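PDB 6NIM: bromodomain factor 2 protein from Trypanosoma cruzi, which probably reads chromatin by binding acetylated lysines through its bromodomain, whose pocket acetyl-lysine mimics such as bromosporine are made to fill. Local coordinates for residues 14-19 and 111-116; 29-34 and 91-96. All coordinates share one frame; numbering follows the deposited sequence. Where two conformers were deposited one is given.

Contact 1. Residues 14-19 and 111-116; sequences ARCLAF and CGLSVD
Arg15 and Leu113 meet where helix 13-26 passes the turn that closes helix 92-110, and the arginine chain can be traced across that turn atom by atom. Its CB touches Leu113 CD2 at 3.7 Å and lies slightly nearer still to Cys111 O. CG packs closest to that carbonyl, with Arg15 CG 3.4 Å from Cys111 O. CD comes equally near the carbonyl oxygens of Cys111 and Gly112, and from CG to NE the chain runs extended (chi2 172°, chi3 -167°). At the tip, NH1 rests against the bare CA of Gly112 at 3.5 Å. Cys111 O also lies at the edge of the guanidinium, near its plane, but no hydrogen bond spans the two segments; the contact is one of shape, with the charged end at the surface.

Deeper in, Leu113 divides its two methyls: CD2 faces Arg15 CB and Cys16 SG, whereas CD1 abuts Phe19 CB at 3.7 Å and the adjoining ring atoms CG and CD2. The leucine and phenylalanine side chains cross at about a right angle. With CG anti to its backbone N (chi1 167°), Phe19 sets its ring root against Leu113 CD1, and the side chain also touches Val107 and Ala108 of helix 92-110 and Val76 of helix 69-86. Cys111 SG settles on the helix backbone, 3.7 Å from Phe19 CA, beside Ala18 CB.

Gly112, at positive phi, brings no side chain to the place where the arginine tip passes. It is the C-prime residue of a Schellman motif, with Leu113 N bonded to Ala108 O and Gly112 N to Arg109 O, the classic glycine-containing termination of a helix, here ending the last helix of a bromodomain bundle.

Contact 2. Residues 29-34 and 91-96; sequences LKMFHH and TEWHQQ. With SO4 (sulfate ion), chain D.
The indole of Trp93 takes Leu29 on one face: Leu29 CD1 stands 4.2 Å from the centroid of the Trp93 five-membered ring, a CH-pi contact 24° off the normal. Met31 CB lies at the ring edge, where a water also accepts from Trp93 NE1 and donates to Leu29 O. Met31 SD makes an oblique Met-aromatic contact with the same ring. The Phe32 ring carries Met31 CG over the centre of one face, and Gln96 NE2 approaches it obliquely, at 3.7 Å from Phe32 CE2. His33 has Lys30 CA over one face and a sulfate, probably from the crystallisation liquor, at its edge; ND1 donates to sulfate O2 at 2.7 Å, while the bond from His34 NE2 to that oxygen is weak.

Gln96 makes the direct hydrogen bond across the contact. With CG anti to the backbone N (chi1 -167°) and the chain extended beyond it, the Gln96 side chain runs past those of Leu29 and Met31, pointing the opposite way. Leu29 N donates to Gln96 OE1 at 3.1 Å, in the carbonyl plane and on a lone pair. NE2 bonds Asp27 OD1, which also receives Met31 N, so both ends of the amide are held. Met31 CE meets Trp93 O at 3.4 Å.

Thr91 N-caps helix 92-110 through OG1, which accepts from His94 N. The start of the bromodomain ZA loop, after helix 13-26, packs here on the first turn of helix C (92-110), while Phe32 passes inward to Phe100 and to Met79 and Ala83 of helix 69-86, with Leu54 of helix 54-62 alongside.

Contacts 1 and 2 lie at opposite ends of an all-helical bundle. Contact 1 ties the exit of helix 92-110 to helix 13-26; contact 2 ties its entry to the loop that follows helix 13-26. In sequence the order is 14-19, 29-34, 91-96, 111-116, so contact 2 falls wholly between the segments of contact 1. Their centres lie 22 Å apart on opposite sides of the chain's centre, and their nearest atoms are about 10 Å apart, without touching. Helix 69-86 is touched from each contact. Contact 2 probably marks the loop end of the bundle, where bromodomains as a rule hold acetyl-lysine between the ZA and BC loops; contact 1 closes the other end.

Contact 1. Residues 14-19 and 111-116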
ATOM      1  N   ALA A  14      11.344   6.277 -19.414  1.00 19.48           N
ATOM      2  CA  ALA A  14      12.257   5.225 -19.937  1.00 19.13           C
ATOM      3  C   ALA A  14      12.582   4.270 -18.787  1.00 18.54           C
ATOM      4  O   ALA A  14      12.474   3.042 -18.974  1.00 19.10           O
ATOM      5  CB  ALA A  14      13.508   5.825 -20.539  1.00 22.47           C
ATOM      6  N   ARG A  15      12.973   4.819 -17.641  1.00 17.51           N
ATOM      7  CA  ARG A  15      13.469   3.990 -16.502  1.00 19.79           C
ATOM      8  C   ARG A  15      12.291   3.238 -15.877  1.00 20.12           C
ATOM      9  O   ARG A  15      12.459   2.065 -15.521  1.00 17.48           O
ATOM     10  CB  ARG A  15      14.180   4.863 -15.480  1.00 21.62           C
ATOM     11  CG  ARG A  15      15.481   5.460 -15.983  1.00 25.75           C
ATOM     12  CD  ARG A  15      15.929   6.431 -14.922  1.00 29.90           C
ATOM     13  NE  ARG A  15      16.986   7.306 -15.350  1.00 40.88           N
ATOM     14  CZ  ARG A  15      18.254   6.956 -15.375  1.00 46.48           C
ATOM     15  NH1 ARG A  15      18.586   5.722 -15.046  1.00 54.55           N
ATOM     16  NH2 ARG A  15      19.188   7.827 -15.723  1.00 46.33           N
ATOM     17  N   CYS A  16      11.119   3.859 -15.789  1.00 17.80           N
ATOM     18  CA  CYS A  16       9.924   3.143 -15.278  1.00 17.40           C
ATOM     19  C   CYS A  16       9.549   1.996 -16.219  1.00 17.52           C
ATOM     20  O   CYS A  16       9.115   0.950 -15.736  1.00 16.35           O
ATOM     21  CB  CYS A  16       8.755   4.089 -15.068  1.00 17.60           C
ATOM     22  SG  CYS A  16       8.999   5.172 -13.647  1.00 19.14           S
ATOM     23  N   LEU A  17       9.560   2.209 -17.540  1.00 16.41           N
ATOM     24  CA  LEU A  17       9.237   1.136 -18.496  1.00 17.43           C
ATOM     25  C   LEU A  17      10.288   0.029 -18.394  1.00 17.12           C
ATOM     26  O   LEU A  17       9.895  -1.149 -18.469  1.00 17.66           O
ATOM     27  CB  LEU A  17       9.133   1.703 -19.920  1.00 17.43           C
ATOM     28  CG  LEU A  17       7.874   2.537 -20.120  1.00 18.38           C
ATOM     29  CD1 LEU A  17       7.961   3.370 -21.399  1.00 17.85           C
ATOM     30  CD2 LEU A  17       6.632   1.641 -20.131  1.00 18.47           C
ATOM     31  N   ALA A  18      11.566   0.392 -18.219  1.00 17.17           N
ATOM     32  CA  ALA A  18      12.658  -0.607 -18.113  1.00 16.72           C
ATOM     33  C   ALA A  18      12.374  -1.467 -16.882  1.00 16.16           C
ATOM     34  O   ALA A  18      12.530  -2.711 -16.926  1.00 16.34           O
ATOM     35  CB  ALA A  18      13.999   0.075 -18.013  1.00 16.78           C
ATOM     36  N   PHE A  19      11.958  -0.806 -15.802  1.00 16.95           N
ATOM     37  CA  PHE A  19      11.622  -1.461 -14.511  1.00 16.92           C
ATOM     38  C   PHE A  19      10.490  -2.470 -14.712  1.00 17.52           C
ATOM     39  O   PHE A  19      10.635  -3.642 -14.340  1.00 17.35           O
ATOM     40  CB  PHE A  19      11.281  -0.355 -13.510  1.00 18.17           C
ATOM     41  CG  PHE A  19      10.612  -0.757 -12.224  1.00 17.54           C
ATOM     42  CD1 PHE A  19      11.145  -1.750 -11.410  1.00 17.36           C
ATOM     43  CD2 PHE A  19       9.505  -0.059 -11.773  1.00 17.23           C
ATOM     44  CE1 PHE A  19      10.552  -2.053 -10.193  1.00 18.00           C
ATOM     45  CE2 PHE A  19       8.907  -0.383 -10.561  1.00 19.08           C
ATOM     46  CZ  PHE A  19       9.462  -1.350  -9.751  1.00 17.32           C
ATOM     47  N   CYS A 111      17.502  -0.355 -12.475  1.00 16.70           N
ATOM     48  CA  CYS A 111      17.004   0.436 -13.642  1.00 17.26           C
ATOM     49  C   CYS A 111      17.232   1.945 -13.442  1.00 17.32           C
ATOM     50  O   CYS A 111      16.750   2.749 -14.290  1.00 19.84           O
ATOM     51  CB  CYS A 111      15.546   0.113 -13.932  1.00 17.44           C
ATOM     52  SG  CYS A 111      15.278  -1.610 -14.408  1.00 17.45           S
ATOM     53  N   GLY A 112      17.988   2.344 -12.422  1.00 17.88           N
ATOM     54  CA  GLY A 112      18.392   3.742 -12.215  1.00 19.13           C
ATOM     55  C   GLY A 112      17.337   4.553 -11.484  1.00 19.40           C
ATOM     56  O   GLY A 112      17.462   5.766 -11.473  1.00 19.79           O
ATOM     57  N   LEU A 113      16.310   3.917 -10.926  1.00 17.42           N
ATOM     58  CA  LEU A 113      15.240   4.627 -10.202  1.00 19.04           C
ATOM     59  C   LEU A 113      15.668   4.846  -8.761  1.00 20.67           C
ATOM     60  O   LEU A 113      16.325   3.951  -8.185  1.00 19.74           O
ATOM     61  CB  LEU A 113      13.956   3.800 -10.255  1.00 19.58           C
ATOM     62  CG  LEU A 113      13.319   3.715 -11.639  1.00 19.82           C
ATOM     63  CD1 LEU A 113      12.218   2.693 -11.652  1.00 20.36           C
ATOM     64  CD2 LEU A 113      12.766   5.067 -12.050  1.00 19.84           C
ATOM     65  N   SER A 114      15.209   5.939  -8.171  1.00 19.75           N
ATOM     66  CA  SER A 114      15.412   6.191  -6.723  1.00 22.52           C
ATOM     67  C   SER A 114      14.314   5.439  -5.972  1.00 21.04           C
ATOM     68  O   SER A 114      13.201   5.405  -6.492  1.00 22.35           O
ATOM     69  CB  SER A 114      15.365   7.655  -6.431  1.00 24.62           C
ATOM     70  OG  SER A 114      16.554   8.235  -6.927  1.00 30.71           O
ATOM     71  N   VAL A 115      14.605   4.943  -4.777  1.00 20.65           N
ATOM     72  CA  VAL A 115      13.578   4.246  -3.950  1.00 22.89           C
ATOM     73  C   VAL A 115      13.543   4.903  -2.562  1.00 22.85           C
ATOM     74  O   VAL A 115      14.573   5.462  -2.109  1.00 23.04           O
ATOM     75  CB  VAL A 115      13.817   2.732  -3.887  1.00 22.31           C
ATOM     76  CG1 VAL A 115      13.889   2.106  -5.275  1.00 21.68           C
ATOM     77  CG2 VAL A 115      15.035   2.376  -3.072  1.00 25.24           C
ATOM     78  N   ASP A 116      12.395   4.814  -1.916  1.00 21.83           N
ATOM     79  CA  ASP A 116      12.217   5.268  -0.507  1.00 22.08           C
ATOM     80  C   ASP A 116      12.074   4.002   0.343  1.00 21.47           C
ATOM     81  O   ASP A 116      10.960   3.496   0.491  1.00 22.45           O
ATOM     82  CB  ASP A 116      11.036   6.239  -0.460  1.00 23.57           C
ATOM     83  CG  ASP A 116      10.829   6.877   0.893  1.00 25.04           C
ATOM     84  OD1 ASP A 116      11.325   6.311   1.907  1.00 21.63           O
ATOM     85  OD2 ASP A 116      10.202   7.928   0.907  1.00 25.56           O
TER

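Contact 2. Residues 29-34 and 91-96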
ATOM      1  N   LEU A  29       5.929 -17.443 -13.740  1.00 22.38           N
ATOM      2  CA  LEU A  29       4.537 -17.958 -13.760  1.00 22.71           C
ATOM      3  C   LEU A  29       3.644 -17.112 -14.683  1.00 22.27           C
ATOM      4  O   LEU A  29       2.516 -17.516 -14.934  1.00 21.84           O
ATOM      5  CB  LEU A  29       4.018 -18.021 -12.326  1.00 23.13           C
ATOM      6  CG  LEU A  29       4.687 -19.078 -11.452  1.00 24.44           C
ATOM      7  CD1 LEU A  29       4.285 -18.907  -9.991  1.00 23.60           C
ATOM      8  CD2 LEU A  29       4.326 -20.485 -11.934  1.00 26.57           C
ATOM      9  N   LYS A  30       4.108 -15.960 -15.152  1.00 23.35           N
ATOM     10  CA  LYS A  30       3.304 -14.992 -15.938  1.00 23.36           C
ATOM     11  C   LYS A  30       2.043 -14.569 -15.162  1.00 24.49           C
ATOM     12  O   LYS A  30       0.981 -14.306 -15.776  1.00 25.43           O
ATOM     13  CB  LYS A  30       2.979 -15.619 -17.293  1.00 27.02           C
ATOM     14  CG  LYS A  30       4.194 -16.090 -18.067  1.00 28.31           C
ATOM     15  CD  LYS A  30       3.833 -16.494 -19.485  1.00 33.27           C
ATOM     16  CE  LYS A  30       4.968 -17.223 -20.161  1.00 37.65           C
ATOM     17  NZ  LYS A  30       6.131 -16.330 -20.356  1.00 40.96           N
ATOM     18  N   MET A  31       2.143 -14.487 -13.840  1.00 21.07           N
ATOM     19  CA  MET A  31       0.979 -14.248 -12.961  1.00 21.09           C
ATOM     20  C   MET A  31       0.709 -12.739 -12.848  1.00 19.12           C
ATOM     21  O   MET A  31      -0.339 -12.348 -12.320  1.00 18.58           O
ATOM     22  CB  MET A  31       1.241 -14.863 -11.582  1.00 20.82           C
ATOM     23  CG  MET A  31       2.414 -14.250 -10.875  1.00 19.68           C
ATOM     24  SD  MET A  31       2.749 -15.023  -9.269  1.00 19.29           S
ATOM     25  CE  MET A  31       1.402 -14.358  -8.287  1.00 21.54           C
ATOM     26  N   PHE A  32       1.617 -11.905 -13.355  1.00 18.67           N
ATOM     27  CA  PHE A  32       1.523 -10.428 -13.275  1.00 19.33           C
ATOM     28  C   PHE A  32       1.412  -9.800 -14.679  1.00 20.80           C
ATOM     29  O   PHE A  32       1.399  -8.567 -14.776  1.00 18.78           O
ATOM     30  CB  PHE A  32       2.764  -9.860 -12.579  1.00 18.32           C
ATOM     31  CG  PHE A  32       2.992 -10.283 -11.149  1.00 18.76           C
ATOM     32  CD1 PHE A  32       2.012 -10.118 -10.178  1.00 18.95           C
ATOM     33  CD2 PHE A  32       4.208 -10.845 -10.779  1.00 18.61           C
ATOM     34  CE1 PHE A  32       2.247 -10.489  -8.865  1.00 19.01           C
ATOM     35  CE2 PHE A  32       4.444 -11.199  -9.461  1.00 19.01           C
ATOM     36  CZ  PHE A  32       3.468 -11.028  -8.511  1.00 18.54           C
ATOM     37  N   HIS A  33       1.359 -10.595 -15.745  1.00 20.71           N
ATOM     38  CA  HIS A  33       1.440 -10.032 -17.116  1.00 21.37           C
ATOM     39  C   HIS A  33       0.144  -9.293 -17.465  1.00 22.09           C
ATOM     40  O   HIS A  33       0.228  -8.309 -18.205  1.00 24.99           O
ATOM     41  CB  HIS A  33       1.826 -11.087 -18.163  1.00 22.12           C
ATOM     42  CG  HIS A  33       3.265 -11.458 -18.163  1.00 22.07           C
ATOM     43  ND1 HIS A  33       3.801 -12.325 -19.102  1.00 21.98           N
ATOM     44  CD2 HIS A  33       4.276 -11.124 -17.332  1.00 22.04           C
ATOM     45  CE1 HIS A  33       5.077 -12.513 -18.848  1.00 21.86           C
ATOM     46  NE2 HIS A  33       5.399 -11.772 -17.773  1.00 21.85           N
ATOM     47  N   HIS A  34      -1.018  -9.790 -17.035  1.00 22.52           N
ATOM     48  CA  HIS A  34      -2.339  -9.344 -17.552  1.00 24.90           C
ATOM     49  C   HIS A  34      -3.342  -9.205 -16.418  1.00 23.70           C
ATOM     50  O   HIS A  34      -3.198  -9.856 -15.385  1.00 20.84           O
ATOM     51  CB  HIS A  34      -2.823 -10.313 -18.641  1.00 25.39           C
ATOM     52  CG  HIS A  34      -1.902 -10.337 -19.816  1.00 27.26           C
ATOM     53  ND1 HIS A  34      -1.816  -9.280 -20.721  1.00 29.50           N
ATOM     54  CD2 HIS A  34      -1.034 -11.274 -20.238  1.00 28.34           C
ATOM     55  CE1 HIS A  34      -0.898  -9.565 -21.622  1.00 27.55           C
ATOM     56  NE2 HIS A  34      -0.423 -10.786 -21.362  1.00 29.20           N
ATOM     57  N   THR A  91       1.418 -21.866  -1.843  1.00 18.39           N
ATOM     58  CA  THR A  91       1.297 -22.052  -3.317  1.00 18.68           C
ATOM     59  C   THR A  91       2.491 -21.409  -4.020  1.00 20.19           C
ATOM     60  O   THR A  91       3.153 -20.508  -3.432  1.00 18.62           O
ATOM     61  CB  THR A  91      -0.010 -21.521  -3.910  1.00 20.09           C
ATOM     62  OG1 THR A  91       0.049 -20.095  -3.876  1.00 17.84           O
ATOM     63  CG2 THR A  91      -1.216 -22.054  -3.173  1.00 21.22           C
ATOM     64  N   GLU A  92       2.767 -21.856  -5.241  0.50 18.41           N
ATOM     65  CA  GLU A  92       3.901 -21.334  -6.047  0.50 18.50           C
ATOM     66  C   GLU A  92       3.630 -19.861  -6.399  0.50 18.36           C
ATOM     67  O   GLU A  92       4.603 -19.086  -6.448  0.50 17.17           O
ATOM     68  CB  GLU A  92       4.173 -22.259  -7.235  0.50 20.52           C
ATOM     69  CG  GLU A  92       5.065 -23.448  -6.872  0.50 20.09           C
ATOM     70  CD  GLU A  92       6.398 -23.103  -6.200  0.50 21.35           C
ATOM     71  OE1 GLU A  92       7.323 -22.641  -6.904  0.50 23.40           O
ATOM     72  OE2 GLU A  92       6.504 -23.234  -4.968  0.50 17.57           O
ATOM     73  N   TRP A  93       2.362 -19.477  -6.574  1.00 19.18           N
ATOM     74  CA  TRP A  93       1.943 -18.077  -6.889  1.00 19.33           C
ATOM     75  C   TRP A  93       2.232 -17.179  -5.679  1.00 18.85           C
ATOM     76  O   TRP A  93       2.892 -16.117  -5.821  1.00 17.08           O
ATOM     77  CB  TRP A  93       0.477 -18.085  -7.307  1.00 22.07           C
ATOM     78  CG  TRP A  93       0.293 -18.876  -8.561  1.00 25.47           C
ATOM     79  CD1 TRP A  93       0.471 -18.467  -9.853  1.00 26.47           C
ATOM     80  CD2 TRP A  93      -0.014 -20.277  -8.626  1.00 25.75           C
ATOM     81  NE1 TRP A  93       0.286 -19.520 -10.708  1.00 28.45           N
ATOM     82  CE2 TRP A  93      -0.010 -20.641  -9.984  1.00 28.53           C
ATOM     83  CE3 TRP A  93      -0.260 -21.254  -7.655  1.00 32.25           C
ATOM     84  CZ2 TRP A  93      -0.247 -21.951 -10.398  1.00 31.04           C
ATOM     85  CZ3 TRP A  93      -0.521 -22.544  -8.070  1.00 35.76           C
ATOM     86  CH2 TRP A  93      -0.512 -22.883  -9.421  1.00 29.01           C
ATOM     87  N   HIS A  94       1.853 -17.621  -4.482  1.00 18.67           N
ATOM     88  CA  HIS A  94       2.160 -16.863  -3.251  1.00 17.59           C
ATOM     89  C   HIS A  94       3.675 -16.727  -3.081  1.00 17.55           C
ATOM     90  O   HIS A  94       4.155 -15.641  -2.674  1.00 16.10           O
ATOM     91  CB  HIS A  94       1.503 -17.521  -2.048  1.00 16.00           C
ATOM     92  CG  HIS A  94       1.683 -16.753  -0.773  1.00 16.71           C
ATOM     93  ND1 HIS A  94       0.694 -15.934  -0.274  1.00 18.10           N
ATOM     94  CD2 HIS A  94       2.685 -16.731   0.135  1.00 17.52           C
ATOM     95  CE1 HIS A  94       1.072 -15.410   0.859  1.00 18.11           C
ATOM     96  NE2 HIS A  94       2.309 -15.888   1.150  1.00 18.29           N
ATOM     97  N   GLN A  95       4.415 -17.796  -3.379  1.00 16.84           N
ATOM     98  CA  GLN A  95       5.873 -17.815  -3.178  1.00 16.84           C
ATOM     99  C   GLN A  95       6.549 -16.876  -4.184  1.00 15.56           C
ATOM    100  O   GLN A  95       7.434 -16.163  -3.768  1.00 16.14           O
ATOM    101  CB  GLN A  95       6.459 -19.218  -3.310  1.00 17.54           C
ATOM    102  CG  GLN A  95       7.881 -19.262  -2.781  1.00 18.60           C
ATOM    103  CD  GLN A  95       8.438 -20.654  -2.779  1.00 18.59           C
ATOM    104  OE1 GLN A  95       9.146 -21.032  -3.711  1.00 20.35           O
ATOM    105  NE2 GLN A  95       8.016 -21.436  -1.787  1.00 17.56           N
ATOM    106  N   GLN A  96       6.133 -16.873  -5.462  1.00 17.21           N
ATOM    107  CA  GLN A  96       6.723 -15.920  -6.436  1.00 16.41           C
ATOM    108  C   GLN A  96       6.441 -14.481  -5.979  1.00 16.57           C
ATOM    109  O   GLN A  96       7.318 -13.627  -6.106  1.00 15.98           O
ATOM    110  CB  GLN A  96       6.244 -16.139  -7.868  1.00 18.58           C
ATOM    111  CG  GLN A  96       7.113 -15.345  -8.842  1.00 18.01           C
ATOM    112  CD  GLN A  96       6.604 -15.415 -10.257  1.00 19.67           C
ATOM    113  OE1 GLN A  96       6.751 -16.426 -10.935  1.00 20.79           O
ATOM    114  NE2 GLN A  96       6.030 -14.318 -10.711  1.00 19.72           N
TER
HETATM  115  S   SO4 D 202       2.363 -13.559 -22.061  1.00 56.31           S
HETATM  116  O1  SO4 D 202       1.995 -12.685 -23.136  1.00 57.02           O
HETATM  117  O2  SO4 D 202       1.815 -13.054 -20.829  1.00 49.11           O
HETATM  118  O3  SO4 D 202       3.814 -13.625 -21.961  1.00 57.11           O
HETATM  119  O4  SO4 D 202       1.836 -14.876 -22.298  1.00 52.42           O
HETATM  120  O   HOH W   1       0.221 -18.388 -13.560  1.00 47.93           O